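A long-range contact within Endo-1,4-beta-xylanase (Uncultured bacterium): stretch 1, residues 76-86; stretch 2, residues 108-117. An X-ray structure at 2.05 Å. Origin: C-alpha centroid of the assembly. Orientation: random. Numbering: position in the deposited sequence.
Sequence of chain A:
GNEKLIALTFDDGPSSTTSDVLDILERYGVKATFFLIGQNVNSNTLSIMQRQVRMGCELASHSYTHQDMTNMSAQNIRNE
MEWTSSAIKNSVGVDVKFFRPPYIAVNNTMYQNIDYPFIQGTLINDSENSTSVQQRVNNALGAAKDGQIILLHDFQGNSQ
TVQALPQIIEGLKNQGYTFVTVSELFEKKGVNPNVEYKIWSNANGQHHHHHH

Stretch 1 (76-86) NIRNEMEWTSS
Stretch 2 108-117: NTMYQNIDYP

Packing of a helix against a shorter helix and the loop that follows it. Residues 76-86 are helical throughout, within a helix that runs on in both directions; phi/psi stay near -63/-43, and i to i+4 backbone bonds such as Met-81 N to Ile-77 O (3.1 Å) and Ser-85 N to Met-81 O (3.0 Å) hold the turns. Stretch 2 starts as a helix at Asn-108, with Gln-112 N bonded to Asn-108 O at 2.9 Å. Asn-113 (phi/psi -126/16) departs from helical values, its N reaching Met-110 O at 3.0 Å; Ile-114 (-127/123), Asp-115 (-96/6) and Tyr-116 (-104/153) then carry the chain along the first helix, and Pro-117 (-59/138) turns off without touching it. The two helix axes approach to 9.8 Å and cross at -50°, their N-to-C directions 50° apart. The backbones come nearest at Arg-78 and Asn-113, with CA atoms 6.2 Å apart, and the contact buries 497 Å² summed over both sides.

Ile-77, Met-81 and Ser-85, spaced four residues apart, share one face of the helix and point CA-to-CB toward stretch 2. The apolar part of the contact is built on the first two. Ile-77 (chi1 m, chi2 t) lays CD1 3.7 Å from CG of Met-110 (m, t, p) and 3.9 Å from CG2 of Thr-109 (m), while its CG2 lies 3.6 Å from CG1 of Ile-114 (m, t). One turn on, Met-81 is m at all three chi angles, a compact fold that places CE 3.8 Å from Ile-114 CG2 and 3.6 Å from Tyr-116 CD2. The methyl meets the edge of the tyrosine ring, near its plane. Ile-114 thus packs against both Ile-77 and Met-81.

A pair of hydroxyls adds a polar link beyond these side chains. Tyr-116 (chi1 -58°, chi2 -76°) points toward the first helix and extends its phenol to Ser-85 (chi1 m). Ser-85 OG and Tyr-116 OH form a short hydrogen bond of 2.6 Å, in which either could be the donor.

The remaining polar and charged contacts centre on Arg-78. It leaves its helix sideways, but m, t, t and chi4 -79° bring its guanidinium over to stretch 2. NE donates a weak hydrogen bond to Asn-113 OD1, short at 2.8 Å but bent to 118° at the hydrogen; Arg-78 NH2 is 3.0 Å from the same OD1. Asn-113 CA lies over one face of the guanidinium. The Asn-113 side chain (chi1 -74°, chi2 -73°) is braced from the preceding turn, ND2 donating to Thr-109 O at 3.0 Å and leaving OD1 directed at the arginine. Near the guanidinium plane, at its edge, Asp-115 OD2 forms a long salt bridge with Arg-78 NH1 at 3.8 Å; opposite charges attract even at this separation. Asp-115 also starts out sideways, and with chi1 -64° and chi2 -41° its carboxylate ends nearer. Water 1 sits between Arg-78, Gln-112 and Asp-115, accepting from Arg-78 NH2 at 3.3 Å and lying within hydrogen-bonding reach of Gln-112 O at 2.8 Å and Asp-115 OD1 at 2.9 Å.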

ATOM      1  N   ASN A  76      -2.815  16.705  15.861  1.00 11.29           N
ATOM      2  CA  ASN A  76      -3.820  15.899  15.186  1.00 13.87           C
ATOM      3  C   ASN A  76      -3.176  14.879  14.256  1.00 14.62           C
ATOM      4  O   ASN A  76      -3.650  13.742  14.160  1.00 14.18           O
ATOM      5  CB  ASN A  76      -4.797  16.803  14.442  1.00 13.88           C
ATOM      6  CG  ASN A  76      -5.878  17.358  15.362  1.00 22.31           C
ATOM      7  OD1 ASN A  76      -6.161  16.779  16.408  1.00 28.21           O
ATOM      8  ND2 ASN A  76      -6.478  18.476  14.982  1.00 20.73           N
ATOM      9  N   ILE A  77      -2.091  15.263  13.572  1.00 11.41           N
ATOM     10  CA  ILE A  77      -1.317  14.298  12.791  1.00 11.94           C
ATOM     11  C   ILE A  77      -0.878  13.136  13.676  1.00 11.12           C
ATOM     12  O   ILE A  77      -1.092  11.964  13.343  1.00 10.16           O
ATOM     13  CB  ILE A  77      -0.118  14.989  12.115  1.00 11.62           C
ATOM     14  CG1 ILE A  77      -0.591  15.909  10.976  1.00  9.01           C
ATOM     15  CG2 ILE A  77       0.864  13.969  11.552  1.00  6.87           C
ATOM     16  CD1 ILE A  77       0.501  16.798  10.443  1.00  8.77           C
ATOM     17  N   ARG A  78      -0.285  13.439  14.836  1.00 11.27           N
ATOM     18  CA  ARG A  78       0.204  12.362  15.695  1.00 10.99           C
ATOM     19  C   ARG A  78      -0.933  11.460  16.170  1.00 13.46           C
ATOM     20  O   ARG A  78      -0.779  10.233  16.218  1.00 11.93           O
ATOM     21  CB  ARG A  78       0.973  12.931  16.888  1.00 13.07           C
ATOM     22  CG  ARG A  78       2.278  13.640  16.522  1.00 12.97           C
ATOM     23  CD  ARG A  78       3.034  14.072  17.784  1.00 15.36           C
ATOM     24  NE  ARG A  78       4.360  14.587  17.465  1.00 26.04           N
ATOM     25  CZ  ARG A  78       5.414  13.823  17.185  1.00 31.86           C
ATOM     26  NH1 ARG A  78       5.298  12.498  17.181  1.00 35.28           N
ATOM     27  NH2 ARG A  78       6.590  14.379  16.909  1.00 31.85           N
ATOM     28  N   ASN A  79      -2.079  12.043  16.537  1.00 11.49           N
ATOM     29  CA  ASN A  79      -3.221  11.227  16.940  1.00 16.39           C
ATOM     30  C   ASN A  79      -3.669  10.309  15.807  1.00 15.23           C
ATOM     31  O   ASN A  79      -3.923   9.119  16.026  1.00 12.46           O
ATOM     32  CB  ASN A  79      -4.382  12.111  17.399  1.00 18.58           C
ATOM     33  CG  ASN A  79      -4.101  12.803  18.713  1.00 25.94           C
ATOM     34  OD1 ASN A  79      -3.153  12.451  19.417  1.00 28.65           O
ATOM     35  ND2 ASN A  79      -4.926  13.795  19.057  1.00 33.41           N
ATOM     36  N   GLU A  80      -3.777  10.846  14.588  1.00  9.55           N
ATOM     37  CA  GLU A  80      -4.159  10.014  13.450  1.00 15.47           C
ATOM     38  C   GLU A  80      -3.235   8.803  13.317  1.00 14.07           C
ATOM     39  O   GLU A  80      -3.696   7.669  13.159  1.00 11.96           O
ATOM     40  CB  GLU A  80      -4.154  10.842  12.164  1.00 12.52           C
ATOM     41  CG  GLU A  80      -5.279  11.874  12.081  1.00 14.90           C
ATOM     42  CD  GLU A  80      -6.328  11.539  11.034  1.00 11.62           C
ATOM     43  OE1 GLU A  80      -6.075  10.684  10.159  1.00  9.53           O
ATOM     44  OE2 GLU A  80      -7.414  12.146  11.082  1.00 12.91           O
ATOM     45  N   MET A  81      -1.922   9.024  13.399  1.00 12.78           N
ATOM     46  CA  MET A  81      -0.973   7.921  13.243  1.00 10.19           C
ATOM     47  C   MET A  81      -1.096   6.913  14.385  1.00 12.70           C
ATOM     48  O   MET A  81      -1.210   5.700  14.152  1.00 10.42           O
ATOM     49  CB  MET A  81       0.448   8.471  13.155  1.00 11.92           C
ATOM     50  CG  MET A  81       0.657   9.461  12.009  1.00 11.35           C
ATOM     51  SD  MET A  81       0.262   8.744  10.403  1.00 15.06           S
ATOM     52  CE  MET A  81       1.509   7.435  10.387  1.00  7.28           C
ATOM     53  N   GLU A  82      -1.079   7.393  15.628  1.00 10.10           N
ATOM     54  CA  GLU A  82      -1.175   6.482  16.769  1.00 15.58           C
ATOM     55  C   GLU A  82      -2.468   5.672  16.738  1.00 13.32           C
ATOM     56  O   GLU A  82      -2.456   4.460  16.974  1.00 12.76           O
ATOM     57  CB  GLU A  82      -1.061   7.269  18.073  1.00 14.87           C
ATOM     58  CG  GLU A  82       0.295   7.934  18.229  1.00 26.85           C
ATOM     59  CD  GLU A  82       0.328   8.993  19.317  1.00 27.05           C
ATOM     60  OE1 GLU A  82      -0.584   9.003  20.175  1.00 38.75           O
ATOM     61  OE2 GLU A  82       1.273   9.817  19.302  1.00 24.68           O
ATOM     62  N   TRP A  83      -3.597   6.323  16.465  1.00 12.91           N
ATOM     63  CA  TRP A  83      -4.858   5.594  16.436  1.00 12.64           C
ATOM     64  C   TRP A  83      -4.892   4.566  15.313  1.00 12.59           C
ATOM     65  O   TRP A  83      -5.508   3.508  15.469  1.00 10.28           O
ATOM     66  CB  TRP A  83      -6.024   6.562  16.289  1.00 13.48           C
ATOM     67  CG  TRP A  83      -6.144   7.503  17.436  1.00 23.91           C
ATOM     68  CD1 TRP A  83      -5.724   7.293  18.718  1.00 20.36           C
ATOM     69  CD2 TRP A  83      -6.688   8.826  17.401  1.00 31.60           C
ATOM     70  NE1 TRP A  83      -5.990   8.397  19.489  1.00 33.06           N
ATOM     71  CE2 TRP A  83      -6.579   9.357  18.707  1.00 40.59           C
ATOM     72  CE3 TRP A  83      -7.260   9.617  16.392  1.00 31.01           C
ATOM     73  CZ2 TRP A  83      -7.013  10.645  19.033  1.00 35.35           C
ATOM     74  CZ3 TRP A  83      -7.698  10.900  16.718  1.00 30.93           C
ATOM     75  CH2 TRP A  83      -7.573  11.396  18.029  1.00 35.23           C
ATOM     76  N   THR A  84      -4.247   4.851  14.176  1.00  9.55           N
ATOM     77  CA  THR A  84      -4.251   3.882  13.086  1.00  8.65           C
ATOM     78  C   THR A  84      -3.389   2.674  13.428  1.00 11.96           C
ATOM     79  O   THR A  84      -3.805   1.527  13.226  1.00  8.35           O
ATOM     80  CB  THR A  84      -3.777   4.541  11.788  1.00 10.87           C
ATOM     81  OG1 THR A  84      -4.683   5.592  11.435  1.00  8.00           O
ATOM     82  CG2 THR A  84      -3.726   3.510  10.649  1.00 10.13           C
ATOM     83  N   SER A  85      -2.174   2.916  13.935  1.00  9.35           N
ATOM     84  CA  SER A  85      -1.289   1.817  14.305  1.00  9.16           C
ATOM     85  C   SER A  85      -1.887   0.968  15.423  1.00 11.57           C
ATOM     86  O   SER A  85      -1.805  -0.262  15.387  1.00  9.56           O
ATOM     87  CB  SER A  85       0.071   2.358  14.729  1.00  9.03           C
ATOM     88  OG  SER A  85       0.768   2.882  13.619  1.00 12.31           O
ATOM     89  N   SER A  86      -2.474   1.604  16.440  1.00 12.75           N
ATOM     90  CA  SER A  86      -3.011   0.808  17.542  1.00 13.55           C
ATOM     91  C   SER A  86      -4.282   0.065  17.131  1.00 12.55           C
ATOM     92  O   SER A  86      -4.526  -1.047  17.616  1.00 13.52           O
ATOM     93  CB  SER A  86      -3.241   1.690  18.775  1.00 10.41           C
ATOM     94  OG  SER A  86      -4.078   2.782  18.486  1.00 19.89           O
ATOM     95  N   ASN A 108       6.150  20.000   5.616  1.00 10.62           N
ATOM     96  CA  ASN A 108       7.148  19.890   6.681  1.00 12.46           C
ATOM     97  C   ASN A 108       6.530  19.363   7.972  1.00  9.74           C
ATOM     98  O   ASN A 108       7.134  18.542   8.670  1.00  7.60           O
ATOM     99  CB  ASN A 108       7.811  21.249   6.957  1.00 11.21           C
ATOM    100  CG  ASN A 108       8.654  21.750   5.802  1.00 17.77           C
ATOM    101  OD1 ASN A 108       8.880  22.953   5.681  1.00 22.24           O
ATOM    102  ND2 ASN A 108       9.116  20.842   4.948  1.00 13.05           N
ATOM    103  N   THR A 109       5.345  19.859   8.327  1.00  9.04           N
ATOM    104  CA  THR A 109       4.731  19.466   9.593  1.00 10.40           C
ATOM    105  C   THR A 109       4.526  17.955   9.665  1.00 10.08           C
ATOM    106  O   THR A 109       4.826  17.333  10.690  1.00  9.00           O
ATOM    107  CB  THR A 109       3.419  20.230   9.777  1.00 11.88           C
ATOM    108  OG1 THR A 109       3.702  21.632   9.747  1.00 14.30           O
ATOM    109  CG2 THR A 109       2.748  19.890  11.111  1.00  9.33           C
ATOM    110  N   MET A 110       4.068  17.339   8.566  1.00  8.82           N
ATOM    111  CA  MET A 110       3.914  15.885   8.541  1.00  7.87           C
ATOM    112  C   MET A 110       5.250  15.180   8.762  1.00 11.64           C
ATOM    113  O   MET A 110       5.358  14.280   9.605  1.00  9.39           O
ATOM    114  CB  MET A 110       3.281  15.443   7.218  1.00  8.37           C
ATOM    115  CG  MET A 110       1.815  15.797   7.121  1.00  7.01           C
ATOM    116  SD  MET A 110       1.141  15.619   5.477  1.00 11.74           S
ATOM    117  CE  MET A 110       1.130  13.824   5.352  1.00  8.27           C
ATOM    118  N   TYR A 111       6.280  15.568   8.001  1.00  8.34           N
ATOM    119  CA  TYR A 111       7.581  14.924   8.152  1.00  7.66           C
ATOM    120  C   TYR A 111       8.127  15.053   9.573  1.00 10.72           C
ATOM    121  O   TYR A 111       8.799  14.137  10.064  1.00  9.54           O
ATOM    122  CB  TYR A 111       8.582  15.515   7.162  1.00  8.38           C
ATOM    123  CG  TYR A 111       8.535  14.941   5.758  1.00  9.19           C
ATOM    124  CD1 TYR A 111       8.821  13.599   5.514  1.00 13.07           C
ATOM    125  CD2 TYR A 111       8.261  15.759   4.670  1.00 12.80           C
ATOM    126  CE1 TYR A 111       8.805  13.084   4.225  1.00 12.24           C
ATOM    127  CE2 TYR A 111       8.247  15.259   3.379  1.00 14.30           C
ATOM    128  CZ  TYR A 111       8.514  13.924   3.162  1.00 11.49           C
ATOM    129  OH  TYR A 111       8.499  13.449   1.874  1.00 11.69           O
ATOM    130  N   GLN A 112       7.864  16.181  10.242  1.00  8.32           N
ATOM    131  CA  GLN A 112       8.347  16.395  11.601  1.00  9.50           C
ATOM    132  C   GLN A 112       7.593  15.559  12.631  1.00 13.30           C
ATOM    133  O   GLN A 112       8.096  15.365  13.745  1.00 11.61           O
ATOM    134  CB  GLN A 112       8.228  17.882  11.980  1.00 10.71           C
ATOM    135  CG  GLN A 112       9.086  18.842  11.139  1.00  8.38           C
ATOM    136  CD  GLN A 112       8.668  20.308  11.281  1.00 10.56           C
ATOM    137  OE1 GLN A 112       7.778  20.639  12.060  1.00 11.42           O
ATOM    138  NE2 GLN A 112       9.313  21.192  10.515  1.00  8.84           N
ATOM    139  N   ASN A 113       6.394  15.078  12.299  1.00 11.23           N
ATOM    140  CA  ASN A 113       5.513  14.500  13.303  1.00 11.12           C
ATOM    141  C   ASN A 113       5.041  13.100  12.950  1.00 12.50           C
ATOM    142  O   ASN A 113       4.081  12.618  13.559  1.00 14.60           O
ATOM    143  CB  ASN A 113       4.311  15.417  13.540  1.00 10.90           C
ATOM    144  CG  ASN A 113       4.690  16.647  14.348  1.00 12.11           C
ATOM    145  OD1 ASN A 113       4.933  16.543  15.542  1.00 13.41           O
ATOM    146  ND2 ASN A 113       4.784  17.804  13.692  1.00  8.76           N
ATOM    147  N   ILE A 114       5.690  12.440  11.995  1.00 11.77           N
ATOM    148  CA  ILE A 114       5.379  11.068  11.609  1.00 10.57           C
ATOM    149  C   ILE A 114       6.674  10.271  11.677  1.00 16.08           C
ATOM    150  O   ILE A 114       7.668  10.632  11.032  1.00 12.46           O
ATOM    151  CB  ILE A 114       4.738  10.993  10.209  1.00 10.90           C
ATOM    152  CG1 ILE A 114       3.389  11.727  10.230  1.00 10.69           C
ATOM    153  CG2 ILE A 114       4.566   9.542   9.755  1.00 10.18           C
ATOM    154  CD1 ILE A 114       2.691  11.789   8.895  1.00  9.49           C
ATOM    155  N   ASP A 115       6.659   9.198  12.468  1.00 15.12           N
ATOM    156  CA  ASP A 115       7.831   8.402  12.813  1.00 19.78           C
ATOM    157  C   ASP A 115       8.008   7.170  11.935  1.00 20.00           C
ATOM    158  O   ASP A 115       8.891   6.348  12.208  1.00 29.73           O
ATOM    159  CB  ASP A 115       7.744   7.981  14.284  1.00 20.09           C
ATOM    160  CG  ASP A 115       7.784   9.170  15.224  1.00 25.82           C
ATOM    161  OD1 ASP A 115       8.588  10.086  14.957  1.00 26.11           O
ATOM    162  OD2 ASP A 115       7.009   9.197  16.204  1.00 36.90           O
ATOM    163  N   TYR A 116       7.195   7.009  10.912  1.00 13.64           N
ATOM    164  CA  TYR A 116       7.366   5.903   9.994  1.00 10.42           C
ATOM    165  C   TYR A 116       7.980   6.388   8.689  1.00 11.75           C
ATOM    166  O   TYR A 116       7.809   7.553   8.310  1.00  9.88           O
ATOM    167  CB  TYR A 116       6.023   5.223   9.694  1.00 11.71           C
ATOM    168  CG  TYR A 116       5.301   4.685  10.904  1.00 12.79           C
ATOM    169  CD1 TYR A 116       5.718   3.510  11.520  1.00 14.74           C
ATOM    170  CD2 TYR A 116       4.185   5.337  11.414  1.00 13.25           C
ATOM    171  CE1 TYR A 116       5.055   3.002  12.613  1.00 11.04           C
ATOM    172  CE2 TYR A 116       3.508   4.837  12.514  1.00 16.27           C
ATOM    173  CZ  TYR A 116       3.944   3.672  13.105  1.00 11.43           C
ATOM    174  OH  TYR A 116       3.277   3.184  14.203  1.00 10.75           O
ATOM    175  N   PRO A 117       8.694   5.521   7.970  1.00  9.82           N
ATOM    176  CA  PRO A 117       9.117   5.879   6.609  1.00 10.12           C
ATOM    177  C   PRO A 117       7.911   6.190   5.729  1.00 11.85           C
ATOM    178  O   PRO A 117       6.888   5.495   5.765  1.00 10.32           O
ATOM    179  CB  PRO A 117       9.861   4.628   6.121  1.00 10.81           C
ATOM    180  CG  PRO A 117      10.237   3.881   7.380  1.00 14.23           C
ATOM    181  CD  PRO A 117       9.141   4.171   8.361  1.00  9.24           C
TER
HETATM  182  O   HOH W   1       8.804  12.936  15.003  1.00 24.67           O